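Local structure of ALKF (Bacillus cereus, 3ZBO) at residues 86-91 with 106-111; 120-123 with 129-132. The protein is of uncertain cellular function but resembles the HEAT-like repeat DNA glycosylases AlkC and AlkD and has affinity for branched DNA structures such as, probably, Holliday junctions. All blocks are in the same frame, centred on the assembly; numbering follows the deposited sequence.

Interaction 1 of 2, residues 86-91 with 106-111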
ATOM      1  N   SER A  86     -14.850  -7.764   7.873  1.00 15.95           N
ATOM      2  CA  SER A  86     -14.914  -9.036   7.209  1.00 16.60           C
ATOM      3  C   SER A  86     -14.611  -8.831   5.705  1.00 14.18           C
ATOM      4  O   SER A  86     -13.958  -9.663   5.121  1.00 14.88           O
ATOM      5  CB  SER A  86     -16.337  -9.684   7.450  1.00 18.14           C
ATOM      6  OG  SER A  86     -16.426 -10.818   6.620  1.00 23.61           O
ATOM      7  N   ASP A  87     -15.089  -7.714   5.134  1.00 13.58           N
ATOM      8  CA  ASP A  87     -14.863  -7.461   3.725  1.00 14.43           C
ATOM      9  C   ASP A  87     -13.356  -7.281   3.482  1.00 12.69           C
ATOM     10  O   ASP A  87     -12.808  -7.841   2.516  1.00 13.54           O
ATOM     11  CB  ASP A  87     -15.558  -6.208   3.240  1.00 15.70           C
ATOM     12  CG  ASP A  87     -17.118  -6.324   3.236  1.00 20.77           C
ATOM     13  OD1 ASP A  87     -17.631  -7.457   3.033  1.00 19.40           O
ATOM     14  OD2 ASP A  87     -17.794  -5.257   3.425  1.00 19.28           O
ATOM     15  N   PHE A  88     -12.732  -6.443   4.323  1.00 14.14           N
ATOM     16  CA  PHE A  88     -11.270  -6.273   4.148  1.00 12.21           C
ATOM     17  C   PHE A  88     -10.507  -7.547   4.359  1.00 12.94           C
ATOM     18  O   PHE A  88      -9.513  -7.790   3.611  1.00 12.42           O
ATOM     19  CB  PHE A  88     -10.764  -5.177   5.068  1.00 14.45           C
ATOM     20  CG  PHE A  88     -11.053  -3.799   4.534  1.00 13.08           C
ATOM     21  CD1 PHE A  88     -10.310  -3.303   3.417  1.00 12.80           C
ATOM     22  CD2 PHE A  88     -11.980  -3.020   5.131  1.00 14.09           C
ATOM     23  CE1 PHE A  88     -10.670  -2.007   2.883  1.00 13.46           C
ATOM     24  CE2 PHE A  88     -12.337  -1.722   4.599  1.00 14.02           C
ATOM     25  CZ  PHE A  88     -11.640  -1.237   3.449  1.00 16.66           C
ATOM     26  N   ASP A  89     -10.946  -8.426   5.286  1.00 13.63           N
ATOM     27  CA  ASP A  89     -10.225  -9.688   5.451  1.00 14.37           C
ATOM     28  C   ASP A  89     -10.379 -10.562   4.219  1.00 13.29           C
ATOM     29  O   ASP A  89      -9.444 -11.233   3.795  1.00 13.64           O
ATOM     30  CB  ASP A  89     -10.821 -10.437   6.679  1.00 14.52           C
ATOM     31  CG  ASP A  89     -10.362  -9.819   8.007  1.00 22.28           C
ATOM     32  OD1 ASP A  89      -9.340  -9.148   7.976  1.00 23.91           O
ATOM     33  OD2 ASP A  89     -11.034  -9.935   9.070  1.00 26.04           O
ATOM     34  N   ARG A  90     -11.553 -10.515   3.519  1.00 12.28           N
ATOM     35  CA  ARG A  90     -11.628 -11.216   2.238  1.00 13.75           C
ATOM     36  C   ARG A  90     -10.654 -10.685   1.202  1.00 12.18           C
ATOM     37  O   ARG A  90      -9.970 -11.442   0.496  1.00 14.23           O
ATOM     38  CB  ARG A  90     -13.057 -11.169   1.616  1.00 14.46           C
ATOM     39  CG  ARG A  90     -14.059 -11.924   2.480  1.00 15.14           C
ATOM     40  CD  ARG A  90     -15.476 -12.001   1.797  1.00 16.34           C
ATOM     41  NE  ARG A  90     -16.038 -10.655   1.668  1.00 16.67           N
ATOM     42  CZ  ARG A  90     -15.978  -9.831   0.586  1.00 15.52           C
ATOM     43  NH1 ARG A  90     -15.347 -10.144  -0.559  1.00 18.48           N
ATOM     44  NH2 ARG A  90     -16.488  -8.616   0.689  1.00 15.77           N
ATOM     45  N   TRP A  91     -10.598  -9.377   1.146  1.00 12.94           N
ATOM     46  CA  TRP A  91      -9.751  -8.754   0.096  1.00 12.91           C
ATOM     47  C   TRP A  91      -8.267  -9.088   0.414  1.00 12.85           C
ATOM     48  O   TRP A  91      -7.519  -9.463  -0.476  1.00 12.60           O
ATOM     49  CB  TRP A  91      -9.954  -7.217   0.060  1.00 12.71           C
ATOM     50  CG  TRP A  91     -11.185  -6.844  -0.767  1.00 12.38           C
ATOM     51  CD1 TRP A  91     -12.419  -7.417  -0.706  1.00 19.05           C
ATOM     52  CD2 TRP A  91     -11.289  -5.710  -1.621  1.00 13.18           C
ATOM     53  NE1 TRP A  91     -13.286  -6.714  -1.586  1.00 17.15           N
ATOM     54  CE2 TRP A  91     -12.576  -5.715  -2.178  1.00 15.15           C
ATOM     55  CE3 TRP A  91     -10.382  -4.740  -2.028  1.00 13.93           C
ATOM     56  CZ2 TRP A  91     -13.044  -4.715  -3.075  1.00 15.18           C
ATOM     57  CZ3 TRP A  91     -10.813  -3.766  -3.032  1.00 16.59           C
ATOM     58  CH2 TRP A  91     -12.103  -3.834  -3.559  1.00 15.22           C
ATOM     59  N   ALA A 106      -4.358  -2.054   1.105  1.00  9.82           N
ATOM     60  CA  ALA A 106      -3.998  -1.078   2.169  1.00 10.00           C
ATOM     61  C   ALA A 106      -4.521   0.319   1.787  1.00 10.22           C
ATOM     62  O   ALA A 106      -4.857   1.097   2.707  1.00 11.67           O
ATOM     63  CB  ALA A 106      -2.480  -1.037   2.291  1.00 11.54           C
ATOM     64  N   VAL A 107      -4.527   0.671   0.485  1.00 10.24           N
ATOM     65  CA  VAL A 107      -4.943   2.031   0.146  1.00 11.30           C
ATOM     66  C   VAL A 107      -6.488   2.100   0.315  1.00 11.83           C
ATOM     67  O   VAL A 107      -6.953   3.110   0.901  1.00 12.82           O
ATOM     68  CB  VAL A 107      -4.521   2.349  -1.281  1.00 12.27           C
ATOM     69  CG1 VAL A 107      -5.038   3.748  -1.673  1.00 11.74           C
ATOM     70  CG2 VAL A 107      -3.016   2.297  -1.508  1.00 13.58           C
ATOM     71  N   THR A 108      -7.233   1.099  -0.134  1.00 12.85           N
ATOM     72  CA  THR A 108      -8.681   1.100   0.105  1.00 12.10           C
ATOM     73  C   THR A 108      -8.965   1.165   1.618  1.00 12.58           C
ATOM     74  O   THR A 108      -9.753   1.943   2.081  1.00 13.94           O
ATOM     75  CB  THR A 108      -9.240  -0.128  -0.493  1.00 13.92           C
ATOM     76  OG1 THR A 108      -8.976  -0.103  -1.913  1.00 16.33           O
ATOM     77  CG2 THR A 108     -10.765  -0.161  -0.335  1.00 14.65           C
ATOM     78  N   LEU A 109      -8.192   0.386   2.383  1.00 12.05           N
ATOM     79  CA  LEU A 109      -8.358   0.429   3.875  1.00 11.91           C
ATOM     80  C   LEU A 109      -8.094   1.802   4.470  1.00 11.93           C
ATOM     81  O   LEU A 109      -8.806   2.240   5.395  1.00 13.80           O
ATOM     82  CB  LEU A 109      -7.490  -0.668   4.537  1.00 11.18           C
ATOM     83  CG  LEU A 109      -7.540  -0.751   6.092  1.00 11.82           C
ATOM     84  CD1 LEU A 109      -9.016  -1.130   6.508  1.00 11.42           C
ATOM     85  CD2 LEU A 109      -6.564  -1.777   6.594  1.00 13.00           C
ATOM     86  N   SER A 110      -7.073   2.496   3.940  1.00 13.48           N
ATOM     87  CA  SER A 110      -6.731   3.835   4.484  1.00 12.48           C
ATOM     88  C   SER A 110      -7.856   4.836   4.255  1.00 14.98           C
ATOM     89  O   SER A 110      -7.806   5.897   4.899  1.00 16.61           O
ATOM     90  CB  SER A 110      -5.367   4.326   3.842  1.00 14.05           C
ATOM     91  OG  SER A 110      -5.616   4.719   2.512  1.00 14.73           O
ATOM     92  N   GLU A 111      -8.808   4.492   3.390  1.00 15.56           N
ATOM     93  CA  GLU A 111      -9.923   5.407   3.059  0.50 16.74           C
ATOM     94  C   GLU A 111     -11.189   4.998   3.803  1.00 19.25           C
ATOM     95  O   GLU A 111     -12.245   5.619   3.588  1.00 20.50           O
ATOM     96  CB  GLU A 111     -10.158   5.403   1.554  0.50 16.75           C
ATOM     97  CG  GLU A 111      -9.026   6.133   0.735  0.50 16.16           C
ATOM     98  CD  GLU A 111      -8.904   7.609   1.103  0.50 22.09           C
ATOM     99  OE1 GLU A 111      -9.956   8.253   1.334  0.50 22.93           O
ATOM    100  OE2 GLU A 111      -7.768   8.131   1.169  0.50 23.79           O
TER
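The F88 ring meets L109 over one face and T108 at its edge. Over the face sits L109 CD1, 3.7 Å from the ring centroid and only 6° off the ring normal, a CH-pi contact; at the edge, near the ring plane, T108 CG2 comes to 3.7 Å of F88 CE1. The same ring also rests on main chain, with F88 CE1 3.5 Å from L109 N. The indole of W91 is turned obliquely to T108, W91 CZ3 lying 4.2 Å from T108 OG1. Holding OG1 beside the backbone N (chi1 -61°), T108 sets its methyl anti to that N, against the phenyl edge. The hydroxyl is engaged by V104 O and R240 NH2, while W91 NE1 bonds E60 OE2 and the indole stacks on Y63. Segments 86-91 and 106-110, on helices 85-94 and 98-110, run nearly antiparallel, their axes 11.0 Å apart, the helical-hairpin packing on which HEAT-like solenoids are built, and the four touching residues are buried. On the side of helix 85-94 turned from this interface, R90 NH2 and D87 OD1 form a salt bridge of 2.9 Å at 170°: the carboxylate oxygen lies in the guanidinium plane but is itself met from above the carboxylate plane. R90 NH1 takes a second acid, E60. S110 OG donates to V107 O at 2.6 Å, tying the serine hydroxyl back to the preceding turn.

Interaction 2 of 2, residues 120-123 with 129-132; sequences DKWI and LKMS
With CG anti to the carbonyl carbon (chi1 -70°), W122 projects its indole off helix 115-124 toward helices 85-94 and 98-110, leaving CB against K130 O; M131, with the same first torsion, places its CG close to the carbonyl oxygens of W122 and I123, and a bend at chi3 (-65°) turns the methyl end off the contact. W122 CB lies 3.2 Å from K130 O, a tight approach, with the indole oblique to that oxygen. From the other helix, M131 CG is 3.2 Å from W122 O, and M131 SD reaches 3.3 Å from I123 O. M131 CA makes a bent CA-H...O contact with W122 O, 3.5 Å long and 130° at the hydrogen. The two segments join the last turn of helix 115-124 to the first turn of helix 128-144 across a short connection, within the helical-repeat fold. In that connection S125 OG bonds W122 O, and D127 OD1 accepts K130 N. Around the contact, W122 NE1 reaches D89 OD1 of helix 85-94, and the K130 side chain packs on I92 and D93. Across this interface, then, backbone oxygens meet carbon-bound hydrogens and a sulfur: the contact rests on close van der Waals packing, to which the bent CA-H...O contact probably adds a little.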
ATOM      1  N   ASP A 120      -3.855  -2.642  12.564  1.00 12.44           N
ATOM      2  CA  ASP A 120      -3.220  -3.206  13.785  1.00 12.91           C
ATOM      3  C   ASP A 120      -3.334  -4.734  13.910  1.00 12.92           C
ATOM      4  O   ASP A 120      -2.329  -5.449  14.238  1.00 14.33           O
ATOM      5  CB  ASP A 120      -3.769  -2.575  15.056  1.00 13.78           C
ATOM      6  CG  ASP A 120      -3.446  -1.094  15.192  1.00 16.74           C
ATOM      7  OD1 ASP A 120      -2.461  -0.594  14.544  1.00 16.18           O
ATOM      8  OD2 ASP A 120      -4.099  -0.451  16.038  1.00 19.77           O
ATOM      9  N   LYS A 121      -4.529  -5.257  13.590  1.00 13.00           N
ATOM     10  CA  LYS A 121      -4.692  -6.682  13.592  1.00 13.25           C
ATOM     11  C   LYS A 121      -3.798  -7.312  12.572  1.00 12.96           C
ATOM     12  O   LYS A 121      -3.169  -8.367  12.777  1.00 14.06           O
ATOM     13  CB  LYS A 121      -6.151  -7.076  13.318  1.00 15.93           C
ATOM     14  CG  LYS A 121      -7.012  -6.745  14.524  1.00 19.77           C
ATOM     15  CD  LYS A 121      -8.445  -7.239  14.202  1.00 19.73           C
ATOM     16  CE  LYS A 121      -9.397  -6.671  15.259  1.00 27.25           C
ATOM     17  NZ  LYS A 121     -10.671  -7.554  15.146  1.00 36.64           N
ATOM     18  N   TRP A 122      -3.719  -6.690  11.378  1.00 12.30           N
ATOM     19  CA  TRP A 122      -2.902  -7.242  10.353  1.00 12.28           C
ATOM     20  C   TRP A 122      -1.424  -7.242  10.716  1.00 12.13           C
ATOM     21  O   TRP A 122      -0.694  -8.201  10.430  1.00 13.27           O
ATOM     22  CB  TRP A 122      -3.135  -6.538   8.949  1.00 12.46           C
ATOM     23  CG  TRP A 122      -4.458  -6.886   8.398  1.00 12.53           C
ATOM     24  CD1 TRP A 122      -5.369  -7.801   8.927  1.00 13.75           C
ATOM     25  CD2 TRP A 122      -5.068  -6.331   7.235  1.00 13.21           C
ATOM     26  NE1 TRP A 122      -6.534  -7.871   8.101  1.00 16.19           N
ATOM     27  CE2 TRP A 122      -6.372  -6.945   7.083  1.00 12.09           C
ATOM     28  CE3 TRP A 122      -4.658  -5.336   6.320  1.00 12.61           C
ATOM     29  CZ2 TRP A 122      -7.203  -6.652   6.003  1.00 12.78           C
ATOM     30  CZ3 TRP A 122      -5.510  -4.995   5.298  1.00 11.79           C
ATOM     31  CH2 TRP A 122      -6.802  -5.686   5.160  1.00 14.07           C
ATOM     32  N   ILE A 123      -0.965  -6.145  11.285  1.00 12.36           N
ATOM     33  CA  ILE A 123       0.447  -6.110  11.722  1.00 11.85           C
ATOM     34  C   ILE A 123       0.752  -7.276  12.705  1.00 14.50           C
ATOM     35  O   ILE A 123       1.855  -7.827  12.691  1.00 15.39           O
ATOM     36  CB  ILE A 123       0.757  -4.716  12.288  1.00 12.75           C
ATOM     37  CG1 ILE A 123       0.860  -3.721  11.138  1.00 14.51           C
ATOM     38  CG2 ILE A 123       2.103  -4.740  13.149  1.00 15.33           C
ATOM     39  CD1 ILE A 123       0.933  -2.297  11.653  1.00 13.14           C
ATOM     40  N   LEU A 129       2.203 -10.901   3.948  1.00 12.05           N
ATOM     41  CA  LEU A 129       1.574  -9.856   3.160  1.00 12.12           C
ATOM     42  C   LEU A 129       0.471  -9.160   3.932  1.00 11.96           C
ATOM     43  O   LEU A 129       0.204  -7.925   3.670  1.00 12.28           O
ATOM     44  CB  LEU A 129       0.958 -10.478   1.917  1.00 11.33           C
ATOM     45  CG  LEU A 129       1.975 -11.009   0.898  1.00 14.12           C
ATOM     46  CD1 LEU A 129       1.339 -11.772  -0.222  1.00 15.92           C
ATOM     47  CD2 LEU A 129       2.730  -9.801   0.295  1.00 15.80           C
ATOM     48  N   LYS A 130      -0.161  -9.823   4.910  1.00 11.95           N
ATOM     49  CA  LYS A 130      -1.088  -9.063   5.752  1.00 11.67           C
ATOM     50  C   LYS A 130      -0.367  -7.992   6.611  1.00 12.00           C
ATOM     51  O   LYS A 130      -0.836  -6.829   6.704  1.00 11.47           O
ATOM     52  CB  LYS A 130      -1.842  -9.967   6.773  1.00 13.67           C
ATOM     53  CG  LYS A 130      -2.879 -10.728   6.149  1.00 17.74           C
ATOM     54  CD  LYS A 130      -3.712 -11.405   7.348  1.00 20.89           C
ATOM     55  CE  LYS A 130      -4.490 -12.569   6.768  1.00 26.34           C
ATOM     56  NZ  LYS A 130      -5.257 -13.000   8.011  1.00 25.43           N
ATOM     57  N   MET A 131       0.814  -8.371   7.121  1.00 12.53           N
ATOM     58  CA  MET A 131       1.570  -7.374   7.872  1.00 11.56           C
ATOM     59  C   MET A 131       2.025  -6.270   6.932  1.00 11.73           C
ATOM     60  O   MET A 131       2.027  -5.125   7.343  1.00 12.28           O
ATOM     61  CB  MET A 131       2.835  -7.989   8.536  1.00 13.33           C
ATOM     62  CG  MET A 131       2.306  -8.996   9.608  1.00 10.62           C
ATOM     63  SD  MET A 131       3.694  -9.611  10.633  1.00 14.96           S
ATOM     64  CE  MET A 131       4.701 -10.542   9.469  1.00 16.69           C
ATOM     65  N   SER A 132       2.476  -6.640   5.730  1.00 10.77           N
ATOM     66  CA  SER A 132       2.887  -5.579   4.753  1.00 11.57           C
ATOM     67  C   SER A 132       1.723  -4.611   4.506  1.00  9.63           C
ATOM     68  O   SER A 132       1.937  -3.384   4.450  1.00 11.64           O
ATOM     69  CB  SER A 132       3.291  -6.248   3.430  1.00 10.85           C
ATOM     70  OG  SER A 132       3.876  -5.243   2.607  1.00 12.55           O
TER

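Interaction 1 comes first along the chain and is complete before interaction 2 opens; they lie about 11 Å apart, centre to centre. Interaction 1 joins helices 85-94 and 98-110, and interaction 2 joins the next two, 115-124 and 128-144, so four consecutive helices of the DNA alkylation repair family region are linked in series. W122 belongs to interaction 2 but touches both segments of interaction 1: its NE1 makes a probable hydrogen bond with D89 OD1 at 3.1 Å, its CZ2 packs on F88 O, and its CZ3 on L109 CD2. Helix 115-124 thus passes the packing on from helices 85-94 and 98-110 to 128-144, consistent with the stacked helices of a HEAT-like fold.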